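Long-range contacts in glucose-6-phosphate isomerase (Thermus thermophilus, PDB 1ZZG), which probably catalyses the reversible isomerization of glucose 6-phosphate to fructose 6-phosphate, a shared step of glycolysis and gluconeogenesis: residues A[246-252]-A[286-292]; A[55-59]-A[175-179]. One frame throughout, in Å; residues are numbered along the deposited sequence.

In the fold
The two contacts lie on opposite sides of the chain's centre, their own centres about 35 Å apart, and share no secondary-structure element. Contact 1 is the more buried: it joins neighbouring parallel strands of the mixed sheet and the turns that follow them, and its 286-292 segment, with Ser-251 and Glu-252, reaches the second subunit. Contact 2 is partly buried and sets helix 52-61 against strand 176-179, the last strand of the five-stranded parallel sheet. Their chemistry differs accordingly. Backbone hydrogen bonds dominate contact 1, supplemented by a tyrosine-glutamine bond and a salt bridge, whereas contact 2 has no hydrogen bond between its segments and relies on aromatic and aliphatic packing, with one long salt bridge at its margin.

Contact 1. Residues A[246-252]-A[286-292]; sequences VFMVYSE and ALGPKDQ
The Tyr-250 ring lies on Gly-288, whose CA sits over the centre of one face, 3.4 Å from the ring centroid in a CH-pi contact. At the ring's edge, in its plane, is OE1 of Gln-292, while Pro-289, entered through a cis peptide bond, comes up obliquely. The ring and the glycine follow the C-terminal ends of two parallel strands, 244-249 and 278-287, in the mixed sheet of the sugar isomerase (SIS) fold. Backbone bonds join them: Ala-286 N to Phe-247 O, Val-249 N to Ala-286 O, and Gly-288 N to Val-249 O at 2.8 Å, the last nearly straight at 167°. Tyr-250 OH donates to Gln-292 OE1 over 2.7 Å, on a lone pair in the carbonyl plane, and also meets Thr-350 of helix 339-356. A leucine in place of Tyr-250 would probably leave Gln-292 OE1 without this donor and Gly-288 without its aromatic cover. Met-248 is stretched out, its CG opposite the backbone N (chi1 -174°), and runs past Ala-286 CB until CE reaches Gly-288 CA. Asp-291 OD2 accepts a hydrogen bond from Leu-287 N at 2.6 Å, joining the turn to the end of its own strand. At the dimer interface, Lys-290 pairs with Asp-99 of the second subunit, and its NZ also forms a salt bridge with Glu-252 OE1, 3.0 Å away, on the syn lone pair of that oxygen.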
ATOM      1  N   VAL A 246      -7.271   7.019  10.144  1.00 23.19           N
ATOM      2  CA  VAL A 246      -6.733   5.722   9.750  1.00 22.86           C
ATOM      3  C   VAL A 246      -7.844   4.759   9.345  1.00 22.77           C
ATOM      4  O   VAL A 246      -8.865   4.653  10.021  1.00 23.28           O
ATOM      5  CB  VAL A 246      -5.917   5.077  10.900  1.00 23.06           C
ATOM      6  CG1 VAL A 246      -5.324   3.748  10.435  1.00 22.29           C
ATOM      7  CG2 VAL A 246      -4.815   6.025  11.349  1.00 20.60           C
ATOM      8  N   PHE A 247      -7.640   4.075   8.222  1.00 20.58           N
ATOM      9  CA  PHE A 247      -8.603   3.102   7.713  1.00 21.89           C
ATOM     10  C   PHE A 247      -7.826   1.783   7.696  1.00 21.50           C
ATOM     11  O   PHE A 247      -6.999   1.551   6.811  1.00 21.64           O
ATOM     12  CB  PHE A 247      -9.057   3.495   6.296  1.00 20.71           C
ATOM     13  CG  PHE A 247     -10.131   2.604   5.727  1.00 21.86           C
ATOM     14  CD1 PHE A 247     -11.448   2.699   6.171  1.00 22.33           C
ATOM     15  CD2 PHE A 247      -9.822   1.658   4.751  1.00 21.14           C
ATOM     16  CE1 PHE A 247     -12.438   1.866   5.654  1.00 23.96           C
ATOM     17  CE2 PHE A 247     -10.799   0.825   4.231  1.00 21.45           C
ATOM     18  CZ  PHE A 247     -12.112   0.927   4.681  1.00 22.45           C
ATOM     19  N   MET A 248      -8.096   0.932   8.682  1.00 21.49           N
ATOM     20  CA  MET A 248      -7.397  -0.341   8.836  1.00 21.16           C
ATOM     21  C   MET A 248      -8.277  -1.567   8.606  1.00 21.61           C
ATOM     22  O   MET A 248      -9.261  -1.779   9.312  1.00 22.27           O
ATOM     23  CB  MET A 248      -6.784  -0.384  10.239  1.00 21.74           C
ATOM     24  CG  MET A 248      -5.890  -1.570  10.540  1.00 25.29           C
ATOM     25  SD  MET A 248      -5.119  -1.325  12.173  1.00 26.43           S
ATOM     26  CE  MET A 248      -4.103  -2.786  12.301  1.00 25.39           C
ATOM     27  N   VAL A 249      -7.900  -2.390   7.630  1.00 20.89           N
ATOM     28  CA  VAL A 249      -8.676  -3.579   7.296  1.00 22.53           C
ATOM     29  C   VAL A 249      -7.998  -4.885   7.700  1.00 23.43           C
ATOM     30  O   VAL A 249      -6.865  -5.151   7.302  1.00 22.31           O
ATOM     31  CB  VAL A 249      -8.963  -3.631   5.779  1.00 22.55           C
ATOM     32  CG1 VAL A 249      -9.834  -4.835   5.450  1.00 24.26           C
ATOM     33  CG2 VAL A 249      -9.642  -2.348   5.340  1.00 20.33           C
ATOM     34  N   TYR A 250      -8.701  -5.695   8.487  1.00 23.55           N
ATOM     35  CA  TYR A 250      -8.177  -6.979   8.932  1.00 24.35           C
ATOM     36  C   TYR A 250      -8.499  -8.098   7.959  1.00 25.62           C
ATOM     37  O   TYR A 250      -9.332  -8.960   8.237  1.00 26.86           O
ATOM     38  CB  TYR A 250      -8.718  -7.335  10.321  1.00 24.79           C
ATOM     39  CG  TYR A 250      -7.823  -6.825  11.415  1.00 24.64           C
ATOM     40  CD1 TYR A 250      -7.806  -5.474  11.756  1.00 24.30           C
ATOM     41  CD2 TYR A 250      -6.919  -7.680  12.049  1.00 25.56           C
ATOM     42  CE1 TYR A 250      -6.905  -4.982  12.696  1.00 25.40           C
ATOM     43  CE2 TYR A 250      -6.011  -7.198  12.991  1.00 24.45           C
ATOM     44  CZ  TYR A 250      -6.009  -5.852  13.306  1.00 26.33           C
ATOM     45  OH  TYR A 250      -5.092  -5.374  14.214  1.00 27.87           O
ATOM     46  N   SER A 251      -7.820  -8.069   6.819  1.00 23.56           N
ATOM     47  CA  SER A 251      -7.997  -9.059   5.768  1.00 24.90           C
ATOM     48  C   SER A 251      -6.889  -8.880   4.744  1.00 24.78           C
ATOM     49  O   SER A 251      -6.432  -7.764   4.506  1.00 27.04           O
ATOM     50  CB  SER A 251      -9.354  -8.873   5.082  1.00 24.16           C
ATOM     51  OG  SER A 251      -9.487  -9.741   3.966  1.00 24.00           O
ATOM     52  N   GLU A 252      -6.441  -9.984   4.154  1.00 24.74           N
ATOM     53  CA  GLU A 252      -5.410  -9.909   3.128  1.00 24.21           C
ATOM     54  C   GLU A 252      -6.119  -9.867   1.771  1.00 24.90           C
ATOM     55  O   GLU A 252      -5.652  -9.219   0.833  1.00 23.10           O
ATOM     56  CB  GLU A 252      -4.470 -11.118   3.216  1.00 25.58           C
ATOM     57  CG  GLU A 252      -3.374 -11.161   2.148  1.00 26.80           C
ATOM     58  CD  GLU A 252      -2.359 -10.017   2.243  1.00 25.99           C
ATOM     59  OE1 GLU A 252      -2.328  -9.289   3.262  1.00 26.25           O
ATOM     60  OE2 GLU A 252      -1.572  -9.856   1.283  1.00 29.19           O
ATOM     61  N   ALA A 286      -4.062   1.054   6.337  1.00 23.88           N
ATOM     62  CA  ALA A 286      -3.458   0.075   7.230  1.00 24.21           C
ATOM     63  C   ALA A 286      -4.129  -1.271   7.035  1.00 23.42           C
ATOM     64  O   ALA A 286      -5.289  -1.350   6.622  1.00 23.71           O
ATOM     65  CB  ALA A 286      -3.592   0.517   8.678  1.00 22.64           C
ATOM     66  N   LEU A 287      -3.384  -2.331   7.322  1.00 22.03           N
ATOM     67  CA  LEU A 287      -3.901  -3.682   7.196  1.00 22.20           C
ATOM     68  C   LEU A 287      -3.640  -4.430   8.493  1.00 22.19           C
ATOM     69  O   LEU A 287      -2.604  -4.241   9.123  1.00 24.47           O
ATOM     70  CB  LEU A 287      -3.220  -4.416   6.034  1.00 22.94           C
ATOM     71  CG  LEU A 287      -3.509  -3.909   4.616  1.00 23.29           C
ATOM     72  CD1 LEU A 287      -2.714  -4.740   3.604  1.00 24.93           C
ATOM     73  CD2 LEU A 287      -5.002  -4.005   4.331  1.00 22.28           C
ATOM     74  N   GLY A 288      -4.586  -5.271   8.886  1.00 23.23           N
ATOM     75  CA  GLY A 288      -4.425  -6.044  10.103  1.00 23.40           C
ATOM     76  C   GLY A 288      -4.274  -7.508   9.754  1.00 24.59           C
ATOM     77  O   GLY A 288      -4.933  -7.997   8.827  1.00 25.41           O
ATOM     78  N   PRO A 289      -3.425  -8.247  10.484  1.00 24.53           N
ATOM     79  CA  PRO A 289      -2.604  -7.797  11.613  1.00 23.91           C
ATOM     80  C   PRO A 289      -1.205  -7.245  11.299  1.00 25.37           C
ATOM     81  O   PRO A 289      -0.522  -6.760  12.205  1.00 23.85           O
ATOM     82  CB  PRO A 289      -2.518  -9.046  12.478  1.00 24.95           C
ATOM     83  CG  PRO A 289      -2.377 -10.117  11.440  1.00 25.79           C
ATOM     84  CD  PRO A 289      -3.420  -9.720  10.394  1.00 24.12           C
ATOM     85  N   LYS A 290      -0.775  -7.295  10.038  1.00 24.81           N
ATOM     86  CA  LYS A 290       0.576  -6.833   9.701  1.00 26.69           C
ATOM     87  C   LYS A 290       0.942  -5.436  10.220  1.00 26.38           C
ATOM     88  O   LYS A 290       2.091  -5.193  10.599  1.00 27.25           O
ATOM     89  CB  LYS A 290       0.829  -6.912   8.181  1.00 25.39           C
ATOM     90  CG  LYS A 290       0.150  -5.827   7.351  1.00 25.80           C
ATOM     91  CD  LYS A 290       0.442  -5.989   5.854  1.00 25.52           C
ATOM     92  CE  LYS A 290      -0.159  -7.281   5.305  1.00 27.87           C
ATOM     93  NZ  LYS A 290      -0.013  -7.430   3.824  1.00 27.27           N
ATOM     94  N   ASP A 291      -0.015  -4.514  10.260  1.00 27.14           N
ATOM     95  CA  ASP A 291       0.313  -3.184  10.750  1.00 26.15           C
ATOM     96  C   ASP A 291       0.417  -3.062  12.271  1.00 26.39           C
ATOM     97  O   ASP A 291       0.679  -1.982  12.801  1.00 25.15           O
ATOM     98  CB  ASP A 291      -0.642  -2.148  10.158  1.00 25.63           C
ATOM     99  CG  ASP A 291      -0.170  -1.666   8.797  1.00 28.35           C
ATOM    100  OD1 ASP A 291       1.019  -1.285   8.706  1.00 30.83           O
ATOM    101  OD2 ASP A 291      -0.958  -1.670   7.830  1.00 24.08           O
ATOM    102  N   GLN A 292       0.228  -4.178  12.969  1.00 27.43           N
ATOM    103  CA  GLN A 292       0.386  -4.195  14.420  1.00 27.88           C
ATOM    104  C   GLN A 292       1.908  -4.236  14.575  1.00 28.41           C
ATOM    105  O   GLN A 292       2.458  -3.981  15.651  1.00 28.07           O
ATOM    106  CB  GLN A 292      -0.227  -5.465  15.027  1.00 28.43           C
ATOM    107  CG  GLN A 292      -1.737  -5.609  14.829  1.00 28.31           C
ATOM    108  CD  GLN A 292      -2.272  -6.975  15.253  1.00 28.98           C
ATOM    109  OE1 GLN A 292      -3.446  -7.283  15.040  1.00 28.88           O
ATOM    110  NE2 GLN A 292      -1.411  -7.798  15.850  1.00 26.71           N
TER

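Contact 2. Residues A[55-59]-A[175-179]; sequences EVRRY and LKAFA
Phe-178 points its ring edge toward the face of Tyr-59 in an offset edge-to-face pair, with centroids 5.6 Å apart and planes at 75°. The pair is the middle of a helix-on-sheet packing in the SIS fold: helix 52-61 lies over strand 176-179, at one edge of the five-stranded parallel sheet; residues 55-59 of the helix and strand 176-179 run nearly antiparallel, at 155°, with axes 10.9 Å apart. Tyr-59 and Glu-55, one helical turn apart, both have CG anti to the backbone N, which sends their side chains down to the strand on either side of the Phe-178 ring's outer end. Tyr-59 CB meets that ring at its edge, 3.8 Å from CZ, and Val-56 CG2 comes obliquely to CE1 at 3.7 Å. Helix 193-201 adds Leu-197 against both aromatic residues, and Val-156 of the neighbouring strand 155-159 touches both as well. Lys-176 leaves the strand with CG anti to its N, then bends at chi2 (67°) and again at chi4; its CG lies 3.6 Å from Tyr-59 CE1, and the folded chain carries the ammonium back over one face of Phe-178, offset toward the rim. There NZ makes a long salt bridge with Glu-55, whose extended chain slides past Phe-178 in the opposite direction. Glu-55 OE2 stands 3.7 Å from Lys-176 NZ and comes obliquely to Phe-178 CE1 at 3.5 Å.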
ATOM      1  N   GLU A  55     -24.676  -7.671 -19.751  1.00 33.50           N
ATOM      2  CA  GLU A  55     -23.901  -7.368 -20.948  1.00 33.88           C
ATOM      3  C   GLU A  55     -22.422  -7.686 -20.688  1.00 32.83           C
ATOM      4  O   GLU A  55     -21.714  -8.186 -21.567  1.00 30.88           O
ATOM      5  CB  GLU A  55     -24.070  -5.891 -21.295  1.00 36.90           C
ATOM      6  CG  GLU A  55     -23.346  -5.442 -22.545  1.00 42.94           C
ATOM      7  CD  GLU A  55     -23.451  -3.940 -22.763  1.00 44.94           C
ATOM      8  OE1 GLU A  55     -24.583  -3.409 -22.742  1.00 47.33           O
ATOM      9  OE2 GLU A  55     -22.401  -3.291 -22.957  1.00 47.84           O
ATOM     10  N   VAL A  56     -21.961  -7.385 -19.477  1.00 30.29           N
ATOM     11  CA  VAL A  56     -20.579  -7.658 -19.096  1.00 27.95           C
ATOM     12  C   VAL A  56     -20.354  -9.171 -19.048  1.00 28.15           C
ATOM     13  O   VAL A  56     -19.372  -9.680 -19.592  1.00 27.67           O
ATOM     14  CB  VAL A  56     -20.248  -7.039 -17.713  1.00 27.80           C
ATOM     15  CG1 VAL A  56     -18.903  -7.553 -17.202  1.00 27.37           C
ATOM     16  CG2 VAL A  56     -20.217  -5.520 -17.829  1.00 25.90           C
ATOM     17  N   ARG A  57     -21.270  -9.891 -18.406  1.00 29.15           N
ATOM     18  CA  ARG A  57     -21.152 -11.341 -18.309  1.00 31.33           C
ATOM     19  C   ARG A  57     -21.138 -12.004 -19.687  1.00 30.71           C
ATOM     20  O   ARG A  57     -20.322 -12.885 -19.953  1.00 30.70           O
ATOM     21  CB  ARG A  57     -22.306 -11.926 -17.489  1.00 32.93           C
ATOM     22  CG  ARG A  57     -22.183 -11.785 -15.972  1.00 35.98           C
ATOM     23  CD  ARG A  57     -23.408 -12.414 -15.304  1.00 40.12           C
ATOM     24  NE  ARG A  57     -23.371 -12.404 -13.841  1.00 40.69           N
ATOM     25  CZ  ARG A  57     -22.472 -13.059 -13.117  1.00 39.12           C
ATOM     26  NH1 ARG A  57     -21.533 -13.770 -13.723  1.00 41.49           N
ATOM     27  NH2 ARG A  57     -22.521 -13.017 -11.792  1.00 37.96           N
ATOM     28  N   ARG A  58     -22.047 -11.592 -20.560  1.00 32.46           N
ATOM     29  CA  ARG A  58     -22.105 -12.188 -21.890  1.00 33.45           C
ATOM     30  C   ARG A  58     -20.804 -11.972 -22.656  1.00 32.33           C
ATOM     31  O   ARG A  58     -20.332 -12.867 -23.360  1.00 33.00           O
ATOM     32  CB  ARG A  58     -23.292 -11.626 -22.674  1.00 34.29           C
ATOM     33  CG  ARG A  58     -24.654 -12.041 -22.110  1.00 36.82           C
ATOM     34  CD  ARG A  58     -24.814 -13.566 -22.041  1.00 39.90           C
ATOM     35  NE  ARG A  58     -24.353 -14.161 -20.783  1.00 42.99           N
ATOM     36  CZ  ARG A  58     -24.965 -14.011 -19.610  1.00 43.93           C
ATOM     37  NH1 ARG A  58     -26.070 -13.281 -19.523  1.00 46.07           N
ATOM     38  NH2 ARG A  58     -24.483 -14.599 -18.522  1.00 44.18           N
ATOM     39  N   TYR A  59     -20.220 -10.788 -22.511  1.00 31.39           N
ATOM     40  CA  TYR A  59     -18.964 -10.481 -23.184  1.00 29.80           C
ATOM     41  C   TYR A  59     -17.854 -11.382 -22.663  1.00 28.93           C
ATOM     42  O   TYR A  59     -17.047 -11.898 -23.433  1.00 28.57           O
ATOM     43  CB  TYR A  59     -18.569  -9.019 -22.956  1.00 29.10           C
ATOM     44  CG  TYR A  59     -17.185  -8.692 -23.472  1.00 28.42           C
ATOM     45  CD1 TYR A  59     -16.926  -8.627 -24.840  1.00 29.48           C
ATOM     46  CD2 TYR A  59     -16.128  -8.477 -22.590  1.00 27.60           C
ATOM     47  CE1 TYR A  59     -15.646  -8.355 -25.314  1.00 26.73           C
ATOM     48  CE2 TYR A  59     -14.853  -8.207 -23.051  1.00 27.20           C
ATOM     49  CZ  TYR A  59     -14.616  -8.146 -24.412  1.00 28.76           C
ATOM     50  OH  TYR A  59     -13.350  -7.859 -24.862  1.00 25.40           O
ATOM     51  N   LEU A 175     -14.000  -1.436 -31.789  1.00 31.48           N
ATOM     52  CA  LEU A 175     -13.617  -2.148 -30.577  1.00 31.13           C
ATOM     53  C   LEU A 175     -14.792  -2.269 -29.624  1.00 30.74           C
ATOM     54  O   LEU A 175     -15.678  -1.412 -29.603  1.00 31.10           O
ATOM     55  CB  LEU A 175     -12.488  -1.400 -29.864  1.00 28.87           C
ATOM     56  CG  LEU A 175     -11.271  -1.046 -30.719  1.00 30.44           C
ATOM     57  CD1 LEU A 175     -10.281  -0.253 -29.886  1.00 28.87           C
ATOM     58  CD2 LEU A 175     -10.635  -2.319 -31.264  1.00 27.29           C
ATOM     59  N   LYS A 176     -14.807  -3.337 -28.835  1.00 30.12           N
ATOM     60  CA  LYS A 176     -15.870  -3.504 -27.857  1.00 30.82           C
ATOM     61  C   LYS A 176     -15.642  -2.375 -26.864  1.00 29.48           C
ATOM     62  O   LYS A 176     -14.499  -2.049 -26.531  1.00 27.85           O
ATOM     63  CB  LYS A 176     -15.751  -4.839 -27.130  1.00 32.00           C
ATOM     64  CG  LYS A 176     -16.888  -5.104 -26.152  1.00 35.77           C
ATOM     65  CD  LYS A 176     -18.210  -5.284 -26.892  1.00 39.43           C
ATOM     66  CE  LYS A 176     -19.346  -5.635 -25.942  1.00 42.53           C
ATOM     67  NZ  LYS A 176     -19.618  -4.522 -24.999  1.00 44.80           N
ATOM     68  N   ALA A 177     -16.718  -1.765 -26.396  1.00 29.29           N
ATOM     69  CA  ALA A 177     -16.572  -0.672 -25.450  1.00 29.05           C
ATOM     70  C   ALA A 177     -17.684  -0.674 -24.419  1.00 29.51           C
ATOM     71  O   ALA A 177     -18.841  -0.976 -24.720  1.00 28.72           O
ATOM     72  CB  ALA A 177     -16.540   0.659 -26.192  1.00 29.41           C
ATOM     73  N   PHE A 178     -17.308  -0.357 -23.190  1.00 27.20           N
ATOM     74  CA  PHE A 178     -18.247  -0.290 -22.091  1.00 26.12           C
ATOM     75  C   PHE A 178     -18.265   1.158 -21.646  1.00 24.34           C
ATOM     76  O   PHE A 178     -17.295   1.886 -21.848  1.00 24.24           O
ATOM     77  CB  PHE A 178     -17.799  -1.218 -20.964  1.00 25.14           C
ATOM     78  CG  PHE A 178     -18.062  -2.670 -21.244  1.00 25.93           C
ATOM     79  CD1 PHE A 178     -19.337  -3.202 -21.083  1.00 26.90           C
ATOM     80  CD2 PHE A 178     -17.035  -3.505 -21.671  1.00 26.84           C
ATOM     81  CE1 PHE A 178     -19.588  -4.545 -21.338  1.00 27.10           C
ATOM     82  CE2 PHE A 178     -17.270  -4.851 -21.930  1.00 26.87           C
ATOM     83  CZ  PHE A 178     -18.550  -5.373 -21.762  1.00 28.77           C
ATOM     84  N   ALA A 179     -19.367   1.570 -21.032  1.00 24.47           N
ATOM     85  CA  ALA A 179     -19.517   2.951 -20.625  1.00 24.13           C
ATOM     86  C   ALA A 179     -19.423   3.280 -19.145  1.00 24.52           C
ATOM     87  O   ALA A 179     -19.926   2.554 -18.290  1.00 23.81           O
ATOM     88  CB  ALA A 179     -20.842   3.489 -21.165  1.00 24.83           C
TER